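Local coordinates for protein aminotransferase, class I (Staphylococcus aureus, PDB 2O1B) that probably transfers amino groups between amino acids and 2-oxo acids, as an aspartate aminotransferase-like class I enzyme that uses pyridoxal-5'-phosphate, at residues V104-E109 with N240-A245; N120-V125 with T144-G149; E350-F355 with T397-L402. All blocks are in the same frame, centred on the assembly; numbering follows the deposited sequence. Where two conformers were deposited one is given.

Contact 1 of 3, residues V104-E109 with N240-A245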
loop_
_atom_site.group_PDB
_atom_site.type_symbol
_atom_site.label_atom_id
_atom_site.label_comp_id
_atom_site.label_asym_id
_atom_site.label_seq_id
_atom_site.Cartn_x
_atom_site.Cartn_y
_atom_site.Cartn_z
ATOM N N VAL A 104 -17.304 4.806 -21.798
ATOM C CA VAL A 104 -17.329 5.691 -20.645
ATOM C C VAL A 104 -16.223 6.719 -20.805
ATOM O O VAL A 104 -15.047 6.352 -20.914
ATOM C CB VAL A 104 -17.109 4.922 -19.318
ATOM C CG1 VAL A 104 -17.033 5.885 -18.142
ATOM C CG2 VAL A 104 -18.217 3.895 -19.087
ATOM N N THR A 105 -16.611 7.991 -20.821
ATOM C CA THR A 105 -15.658 9.096 -20.920
ATOM C C THR A 105 -15.194 9.511 -19.535
ATOM O O THR A 105 -16.013 9.871 -18.671
ATOM C CB THR A 105 -16.265 10.331 -21.612
ATOM O OG1 THR A 105 -17.360 10.824 -20.830
ATOM C CG2 THR A 105 -16.759 9.982 -22.989
ATOM N N LEU A 106 -13.883 9.459 -19.327
ATOM C CA LEU A 106 -13.294 9.817 -18.046
ATOM C C LEU A 106 -12.220 10.881 -18.189
ATOM O O LEU A 106 -11.467 10.882 -19.164
ATOM C CB LEU A 106 -12.668 8.589 -17.414
ATOM C CG LEU A 106 -13.609 7.433 -17.155
ATOM C CD1 LEU A 106 -12.756 6.202 -17.008
ATOM C CD2 LEU A 106 -14.462 7.711 -15.931
ATOM N N ASP A 107 -12.155 11.775 -17.204
ATOM C CA ASP A 107 -11.095 12.781 -17.137
ATOM C C ASP A 107 -9.885 12.229 -16.373
ATOM O O ASP A 107 -10.024 11.721 -15.261
ATOM C CB ASP A 107 -11.614 14.066 -16.481
ATOM C CG ASP A 107 -10.554 15.163 -16.419
ATOM O OD1 ASP A 107 -9.570 15.019 -15.657
ATOM O OD2 ASP A 107 -10.711 16.172 -17.135
ATOM N N LYS A 108 -8.703 12.355 -16.970
ATOM C CA LYS A 108 -7.477 11.783 -16.403
ATOM C C LYS A 108 -7.101 12.311 -15.020
ATOM O O LYS A 108 -6.559 11.576 -14.198
ATOM C CB LYS A 108 -6.298 12.004 -17.342
ATOM C CG LYS A 108 -6.393 11.306 -18.674
ATOM C CD LYS A 108 -5.050 11.379 -19.409
ATOM C CE LYS A 108 -4.765 12.768 -19.971
ATOM N NZ LYS A 108 -4.258 13.675 -18.901
ATOM N N GLU A 109 -7.372 13.580 -14.762
ATOM C CA GLU A 109 -7.067 14.152 -13.461
ATOM C C GLU A 109 -8.200 13.915 -12.478
ATOM O O GLU A 109 -7.974 13.479 -11.345
ATOM C CB GLU A 109 -6.773 15.653 -13.588
ATOM C CG GLU A 109 -5.307 16.045 -13.512
ATOM C CD GLU A 109 -4.360 15.064 -14.198
ATOM O OE1 GLU A 109 -3.570 14.431 -13.476
ATOM O OE2 GLU A 109 -4.397 14.927 -15.448
ATOM N N ASN A 240 -25.868 8.799 -15.570
ATOM C CA ASN A 240 -25.702 9.363 -14.213
ATOM C C ASN A 240 -24.835 8.522 -13.252
ATOM O O ASN A 240 -24.718 8.861 -12.071
ATOM C CB ASN A 240 -27.064 9.672 -13.540
ATOM C CG ASN A 240 -27.973 10.546 -14.393
ATOM O OD1 ASN A 240 -27.551 11.578 -14.915
ATOM N ND2 ASN A 240 -29.238 10.143 -14.523
ATOM N N GLY A 241 -24.225 7.446 -13.757
ATOM C CA GLY A 241 -23.373 6.566 -12.945
ATOM C C GLY A 241 -22.295 7.288 -12.148
ATOM O O GLY A 241 -22.125 7.045 -10.945
ATOM N N LYS A 242 -21.573 8.185 -12.818
ATOM C CA LYS A 242 -20.482 8.929 -12.195
ATOM C C LYS A 242 -20.950 9.902 -11.114
ATOM O O LYS A 242 -20.139 10.371 -10.315
ATOM C CB LYS A 242 -19.653 9.668 -13.250
ATOM C CG LYS A 242 -18.915 8.742 -14.211
ATOM C CD LYS A 242 -17.844 9.472 -15.027
ATOM C CE LYS A 242 -18.424 10.603 -15.860
ATOM N NZ LYS A 242 -17.341 11.314 -16.608
ATOM N N ASP A 243 -22.243 10.205 -11.087
ATOM C CA ASP A 243 -22.802 11.100 -10.072
ATOM C C ASP A 243 -22.889 10.438 -8.710
ATOM O O ASP A 243 -22.921 11.114 -7.682
ATOM C CB ASP A 243 -24.205 11.544 -10.466
ATOM C CG ASP A 243 -24.222 12.486 -11.651
ATOM O OD1 ASP A 243 -23.161 12.772 -12.248
ATOM O OD2 ASP A 243 -25.329 12.939 -11.987
ATOM N N VAL A 244 -22.961 9.111 -8.704
ATOM C CA VAL A 244 -23.159 8.368 -7.454
ATOM C C VAL A 244 -22.022 7.404 -7.130
ATOM O O VAL A 244 -21.836 7.049 -5.969
ATOM C CB VAL A 244 -24.473 7.548 -7.450
ATOM C CG1 VAL A 244 -25.686 8.439 -7.682
ATOM C CG2 VAL A 244 -24.405 6.420 -8.486
ATOM N N ALA A 245 -21.283 6.980 -8.148
ATOM C CA ALA A 245 -20.404 5.823 -8.011
ATOM C C ALA A 245 -18.978 5.982 -8.525
ATOM O O ALA A 245 -18.695 6.808 -9.408
ATOM C CB ALA A 245 -21.039 4.607 -8.684
#
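Thr105 meets Lys242 through its backbone rather than its side chain: the carbonyl O of Thr105 accepts a hydrogen bond from Lys242 NZ at 2.8 Å. The C=O...N angle is 163°, so the ammonium group sits almost straight ahead of the carbonyl. Thr105 OG1 stays 4.3 Å from the same NZ, too far for a second bond. Next in sequence, Leu106 adds the apolar half of the contact, its CD2 lying 3.9 Å from Lys242 CD, where the two side chains pass at a slant. The lysine can serve both neighbours because its chain bends at chi3 (-59°), which lets CD lie beside Leu106 while NZ goes on to Thr105 O. That amine has a second partner, a salt bridge to Glu111, whose carboxylate also accepts from the backbone N of Asp107; the charge is therefore held between a carbonyl and a carboxylate. Asp107 forms an Asx turn: its OD1 accepts from Glu109 N at 2.8 Å, and also from Asp110 N. Lys108 and Glu109 reach instead to helix 88-102, with salt bridges from Lys108 to Glu88 and from Glu109 to Lys91. With 112 Å² buried in all, this is a small surface contact. It ties the loop before strand 112-115, an outermost strand of the seven-stranded mixed sheet, to the short helical turn before strand 245-250, two places in, within the large domain of the aminotransferase fold.

Contact 2 of 3, residues N120-V125 with T144-G149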
loop_
_atom_site.group_PDB
_atom_site.type_symbol
_atom_site.label_atom_id
_atom_site.label_comp_id
_atom_site.label_asym_id
_atom_site.label_seq_id
_atom_site.Cartn_x
_atom_site.Cartn_y
_atom_site.Cartn_z
ATOM N N ASN A 120 -6.250 -2.824 -1.674
ATOM C CA ASN A 120 -5.805 -1.621 -0.978
ATOM C C ASN A 120 -6.763 -0.438 -1.147
ATOM O O ASN A 120 -7.035 0.289 -0.175
ATOM C CB ASN A 120 -4.398 -1.236 -1.444
ATOM C CG ASN A 120 -3.745 -0.207 -0.548
ATOM O OD1 ASN A 120 -3.399 -0.489 0.611
ATOM N ND2 ASN A 120 -3.567 1.000 -1.075
ATOM N N GLY A 121 -7.262 -0.238 -2.369
ATOM C CA GLY A 121 -8.192 0.861 -2.649
ATOM C C GLY A 121 -9.593 0.613 -2.123
ATOM O O GLY A 121 -10.226 1.517 -1.555
ATOM N N LEU A 122 -10.079 -0.617 -2.295
ATOM C CA LEU A 122 -11.384 -1.017 -1.771
ATOM C C LEU A 122 -11.457 -0.837 -0.272
ATOM O O LEU A 122 -12.449 -0.324 0.232
ATOM C CB LEU A 122 -11.726 -2.468 -2.142
ATOM C CG LEU A 122 -12.045 -2.734 -3.622
ATOM C CD1 LEU A 122 -11.779 -4.185 -3.990
ATOM C CD2 LEU A 122 -13.480 -2.343 -3.963
ATOM N N VAL A 123 -10.419 -1.259 0.451
ATOM C CA VAL A 123 -10.464 -1.126 1.922
ATOM C C VAL A 123 -10.223 0.329 2.385
ATOM O O VAL A 123 -10.575 0.693 3.506
ATOM C CB VAL A 123 -9.567 -2.176 2.694
ATOM C CG1 VAL A 123 -9.825 -3.617 2.221
ATOM C CG2 VAL A 123 -8.127 -1.859 2.571
ATOM N N ALA A 124 -9.659 1.162 1.507
ATOM C CA ALA A 124 -9.404 2.581 1.811
ATOM C C ALA A 124 -10.647 3.472 1.703
ATOM O O ALA A 124 -10.776 4.457 2.452
ATOM C CB ALA A 124 -8.265 3.125 0.935
ATOM N N VAL A 125 -11.575 3.105 0.812
ATOM C CA VAL A 125 -12.728 3.953 0.485
ATOM C C VAL A 125 -13.475 4.487 1.708
ATOM O O VAL A 125 -13.749 5.680 1.765
ATOM C CB VAL A 125 -13.756 3.290 -0.511
ATOM C CG1 VAL A 125 -14.966 4.192 -0.691
ATOM C CG2 VAL A 125 -13.127 3.023 -1.883
ATOM N N THR A 144 -15.143 -10.757 1.044
ATOM C CA THR A 144 -14.696 -10.838 2.436
ATOM C C THR A 144 -13.992 -9.576 2.950
ATOM O O THR A 144 -14.067 -9.255 4.133
ATOM C CB THR A 144 -13.713 -12.020 2.610
ATOM O OG1 THR A 144 -12.730 -11.975 1.562
ATOM C CG2 THR A 144 -14.457 -13.340 2.541
ATOM N N ASP A 145 -13.298 -8.875 2.059
ATOM C CA ASP A 145 -12.360 -7.826 2.472
ATOM C C ASP A 145 -12.951 -6.442 2.799
ATOM O O ASP A 145 -12.293 -5.622 3.439
ATOM C CB ASP A 145 -11.225 -7.711 1.448
ATOM C CG ASP A 145 -10.360 -8.955 1.405
ATOM O OD1 ASP A 145 -10.540 -9.829 2.276
ATOM O OD2 ASP A 145 -9.501 -9.073 0.506
ATOM N N TYR A 146 -14.196 -6.194 2.395
ATOM C CA TYR A 146 -14.806 -4.875 2.589
ATOM C C TYR A 146 -14.961 -4.537 4.064
ATOM O O TYR A 146 -14.738 -3.404 4.458
ATOM C CB TYR A 146 -16.179 -4.768 1.923
ATOM C CG TYR A 146 -16.234 -5.191 0.474
ATOM C CD1 TYR A 146 -15.134 -5.003 -0.379
ATOM C CD2 TYR A 146 -17.396 -5.745 -0.050
ATOM C CE1 TYR A 146 -15.186 -5.396 -1.733
ATOM C CE2 TYR A 146 -17.469 -6.128 -1.388
ATOM C CZ TYR A 146 -16.365 -5.959 -2.219
ATOM O OH TYR A 146 -16.460 -6.340 -3.529
ATOM N N LEU A 147 -15.317 -5.533 4.867
ATOM C CA LEU A 147 -15.679 -5.326 6.272
ATOM C C LEU A 147 -14.565 -4.593 7.018
ATOM O O LEU A 147 -14.833 -3.687 7.809
ATOM C CB LEU A 147 -15.964 -6.674 6.950
ATOM C CG LEU A 147 -16.926 -6.859 8.129
ATOM C CD1 LEU A 147 -16.505 -8.055 8.971
ATOM C CD2 LEU A 147 -17.110 -5.641 9.000
ATOM N N ALA A 148 -13.326 -5.006 6.773
ATOM C CA ALA A 148 -12.157 -4.399 7.404
ATOM C C ALA A 148 -12.085 -2.890 7.151
ATOM O O ALA A 148 -11.851 -2.110 8.087
ATOM C CB ALA A 148 -10.869 -5.081 6.918
ATOM N N GLY A 149 -12.275 -2.497 5.889
ATOM C CA GLY A 149 -12.304 -1.083 5.492
ATOM C C GLY A 149 -13.334 -0.281 6.275
ATOM O O GLY A 149 -13.019 0.775 6.840
HETATM O O HOH W 1 -11.264 2.371 5.485
#
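Val123 packs against the start of helix 146-152 with both its side chain and its backbone. Its CG1 lies 3.4 Å from Asp145 O, a van der Waals approach of a methyl group to a carbonyl oxygen. The first torsion explains it: with chi1 at -50°, CG1 stands opposite the carbonyl carbon of Val123 and reaches the turn at Asp145. On the backbone side, Val123 O comes within 3.2 Å of Gly149 CA, and the two CA atoms of Val123 and Gly149 are just 4.0 Å apart. Gly149 has no side chain to stand between the two backbones, which allows this approach. A water joins the same two residues by donating to Val123 O and to Gly149 O, at 2.7 Å from each, so one water bridges the two carbonyl oxygens. Val123 also packs on His281 of the second subunit, as does Ala148, placing this helix pair beside the dimer interface.

Both helices belong to the large domain of a fold type I pyridoxal-5'-phosphate enzyme, in which helix 118-129 begins next to the cofactor. Leu122 is part of that pocket, its side chain about 4 Å from the cofactor at nearest atoms.

Tyr146 sends its CB away from helix 118-129, yet its ring returns toward Leu122, and CE1 meets Leu122 CD2 at 4.1 Å. The phenol is fixed at its far end, where OH is hydrogen-bonded with Asp220 and Thr188, both pocket residues, while the ring stacks with Tyr186. Tyr186 OH is in turn hydrogen-bonded to Leu122 O, linking the two helices through a third residue.

Contact 3 of 3, residues E350-F355 with T397-L402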
loop_
_atom_site.group_PDB
_atom_site.type_symbol
_atom_site.label_atom_id
_atom_site.label_comp_id
_atom_site.label_asym_id
_atom_site.label_seq_id
_atom_site.Cartn_x
_atom_site.Cartn_y
_atom_site.Cartn_z
ATOM N N GLU A 350 -18.620 -24.936 6.816
ATOM C CA GLU A 350 -17.351 -25.261 7.462
ATOM C C GLU A 350 -17.210 -26.762 7.715
ATOM O O GLU A 350 -16.120 -27.324 7.562
ATOM C CB GLU A 350 -17.187 -24.448 8.747
ATOM C CG GLU A 350 -17.048 -22.940 8.504
ATOM C CD GLU A 350 -16.863 -22.136 9.792
ATOM O OE1 GLU A 350 -15.786 -21.523 9.946
ATOM O OE2 GLU A 350 -17.780 -22.116 10.650
ATOM N N GLN A 351 -18.314 -27.408 8.083
ATOM C CA GLN A 351 -18.355 -28.862 8.218
ATOM C C GLN A 351 -18.147 -29.550 6.874
ATOM O O GLN A 351 -17.434 -30.546 6.789
ATOM C CB GLN A 351 -19.674 -29.311 8.848
ATOM C CG GLN A 351 -19.749 -29.069 10.345
ATOM C CD GLN A 351 -21.150 -29.181 10.895
ATOM O OE1 GLN A 351 -22.134 -29.096 10.156
ATOM N NE2 GLN A 351 -21.253 -29.372 12.212
ATOM N N PHE A 352 -18.765 -29.015 5.827
ATOM C CA PHE A 352 -18.582 -29.554 4.481
ATOM C C PHE A 352 -17.174 -29.280 3.964
ATOM O O PHE A 352 -16.597 -30.118 3.280
ATOM C CB PHE A 352 -19.643 -29.006 3.519
ATOM C CG PHE A 352 -19.805 -29.817 2.246
ATOM C CD1 PHE A 352 -19.893 -29.179 1.012
ATOM C CD2 PHE A 352 -19.878 -31.217 2.283
ATOM C CE1 PHE A 352 -20.052 -29.909 -0.163
ATOM C CE2 PHE A 352 -20.037 -31.961 1.110
ATOM C CZ PHE A 352 -20.124 -31.297 -0.122
ATOM N N GLU A 353 -16.617 -28.118 4.307
ATOM C CA GLU A 353 -15.230 -27.796 3.948
ATOM C C GLU A 353 -14.272 -28.817 4.560
ATOM O O GLU A 353 -13.413 -29.361 3.863
ATOM C CB GLU A 353 -14.846 -26.383 4.395
ATOM C CG GLU A 353 -13.386 -26.019 4.090
ATOM C CD GLU A 353 -12.775 -25.024 5.077
ATOM O OE1 GLU A 353 -13.470 -24.587 6.030
ATOM O OE2 GLU A 353 -11.579 -24.684 4.893
ATOM N N GLN A 354 -14.434 -29.079 5.855
ATOM C CA GLN A 354 -13.601 -30.054 6.545
ATOM C C GLN A 354 -13.799 -31.476 6.003
ATOM O O GLN A 354 -12.820 -32.192 5.784
ATOM C CB GLN A 354 -13.805 -29.974 8.063
ATOM C CG GLN A 354 -12.589 -30.421 8.881
ATOM C CD GLN A 354 -11.344 -29.529 8.704
ATOM O OE1 GLN A 354 -11.421 -28.385 8.223
ATOM N NE2 GLN A 354 -10.192 -30.056 9.103
ATOM N N PHE A 355 -15.053 -31.865 5.761
ATOM C CA PHE A 355 -15.368 -33.134 5.091
ATOM C C PHE A 355 -14.606 -33.319 3.773
ATOM O O PHE A 355 -13.937 -34.335 3.577
ATOM C CB PHE A 355 -16.878 -33.242 4.845
ATOM C CG PHE A 355 -17.305 -34.514 4.146
ATOM C CD1 PHE A 355 -17.487 -35.694 4.862
ATOM C CD2 PHE A 355 -17.551 -34.522 2.777
ATOM C CE1 PHE A 355 -17.898 -36.868 4.225
ATOM C CE2 PHE A 355 -17.959 -35.690 2.131
ATOM C CZ PHE A 355 -18.131 -36.866 2.862
ATOM N N THR A 397 -19.129 -35.729 -7.550
ATOM C CA THR A 397 -20.344 -36.441 -7.983
ATOM C C THR A 397 -20.580 -37.737 -7.199
ATOM O O THR A 397 -21.720 -38.176 -7.036
ATOM C CB THR A 397 -20.332 -36.743 -9.497
ATOM O OG1 THR A 397 -19.157 -37.486 -9.831
ATOM C CG2 THR A 397 -20.354 -35.463 -10.299
ATOM N N GLU A 398 -19.495 -38.342 -6.717
ATOM C CA GLU A 398 -19.565 -39.500 -5.827
ATOM C C GLU A 398 -20.370 -39.186 -4.558
ATOM O O GLU A 398 -20.893 -40.090 -3.901
ATOM C CB GLU A 398 -18.147 -39.967 -5.471
ATOM C CG GLU A 398 -18.053 -41.364 -4.853
ATOM C CD GLU A 398 -18.168 -41.375 -3.324
ATOM O OE1 GLU A 398 -18.058 -40.303 -2.692
ATOM O OE2 GLU A 398 -18.356 -42.463 -2.750
ATOM N N LEU A 399 -20.482 -37.900 -4.234
ATOM C CA LEU A 399 -21.155 -37.458 -3.013
ATOM C C LEU A 399 -22.642 -37.171 -3.215
ATOM O O LEU A 399 -23.306 -36.658 -2.314
ATOM C CB LEU A 399 -20.445 -36.232 -2.428
ATOM C CG LEU A 399 -18.952 -36.378 -2.109
ATOM C CD1 LEU A 399 -18.352 -35.020 -1.771
ATOM C CD2 LEU A 399 -18.739 -37.380 -0.973
ATOM N N ALA A 400 -23.156 -37.518 -4.393
ATOM C CA ALA A 400 -24.572 -37.318 -4.737
ATOM C C ALA A 400 -25.529 -37.892 -3.688
ATOM O O ALA A 400 -26.579 -37.306 -3.417
ATOM C CB ALA A 400 -24.873 -37.922 -6.104
ATOM N N TYR A 401 -25.155 -39.034 -3.105
ATOM C CA TYR A 401 -25.952 -39.685 -2.065
ATOM C C TYR A 401 -26.208 -38.779 -0.846
ATOM O O TYR A 401 -27.203 -38.950 -0.144
ATOM C CB TYR A 401 -25.318 -41.026 -1.651
ATOM C CG TYR A 401 -24.083 -40.905 -0.781
ATOM C CD1 TYR A 401 -24.184 -40.919 0.610
ATOM C CD2 TYR A 401 -22.817 -40.769 -1.349
ATOM C CE1 TYR A 401 -23.054 -40.798 1.418
ATOM C CE2 TYR A 401 -21.674 -40.645 -0.550
ATOM C CZ TYR A 401 -21.805 -40.662 0.835
ATOM O OH TYR A 401 -20.689 -40.536 1.635
ATOM N N LEU A 402 -25.313 -37.821 -0.603
ATOM C CA LEU A 402 -25.439 -36.932 0.552
ATOM C C LEU A 402 -26.588 -35.943 0.382
ATOM O O LEU A 402 -27.127 -35.433 1.360
ATOM C CB LEU A 402 -24.131 -36.179 0.805
ATOM C CG LEU A 402 -22.951 -36.963 1.390
ATOM C CD1 LEU A 402 -21.694 -36.139 1.348
ATOM C CD2 LEU A 402 -23.220 -37.416 2.817
#
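The Phe355 ring presents its edge to Leu399, with CD1 and CD2 of the leucine both lying near the ring plane. The closest pair is Phe355 CE2 to Leu399 CD2 at 3.6 Å, and Leu399 CD1 follows at 4.0 Å from the same CE2. Leu402 CD1 approaches the ring more obliquely, 3.8 Å from Phe355 CE2 and 3.9 Å from Phe355 CZ, so the outer rim of one ring is gripped by two leucines. Tyr347 adds an edge-to-face aromatic contact to Phe355. The Phe352 ring reaches Leu399 more loosely, its CZ 4.4 Å from Leu399 CD1, and also packs on Thr343, Pro344 and Tyr403. Within segment 397-402, Leu402 CG lies over one face of the Tyr401 ring, offset toward the rim, and Glu398 O sits at that ring's edge.

Phe355 reaches outward because its CG lies anti to the backbone N (chi1 179°), which carries the ring away from helix 349-360. Phe352 and Phe355 are three residues apart and project from the same side of that helix. Leu399 and Leu402 show the same spacing, and both direct their CB atoms toward the helix. Phe355 and Leu399 lie alongside each other, pointing opposite ways, and Leu402 comes to the ring head-on from the other segment.

Nearly all of the 157 Å² buried comes from Phe352, Phe355, Leu399 and Leu402, supplemented nearby by a salt bridge from Glu398 to Lys360. The arrangement joins the C-terminal segment after helix 388-397 to helix 349-360, as part of the small, C-terminal domain of a class I aminotransferase.

How the contacts relate
Along the chain, contact 2 lies within the span bridged by contact 1, and contact 3 follows both. Contacts 1 and 2 belong to the large domain around the seven-stranded mixed sheet: contact 1 borders strands 112-115 and 245-250, while contact 2 pairs helices 118-129 and 146-152 beside the cofactor. Their centres are 21 Å apart and their nearest atoms about 9 Å apart. Contact 3 lies in the C-terminal part, near the four-stranded antiparallel sheet, 32 Å from contact 2 and 46 Å from contact 1 between centres; contacts 1 and 3 are on opposite sides of the chain's centre. None touches another, so the cofactor-side packing is spatially separate from both peripheral contacts.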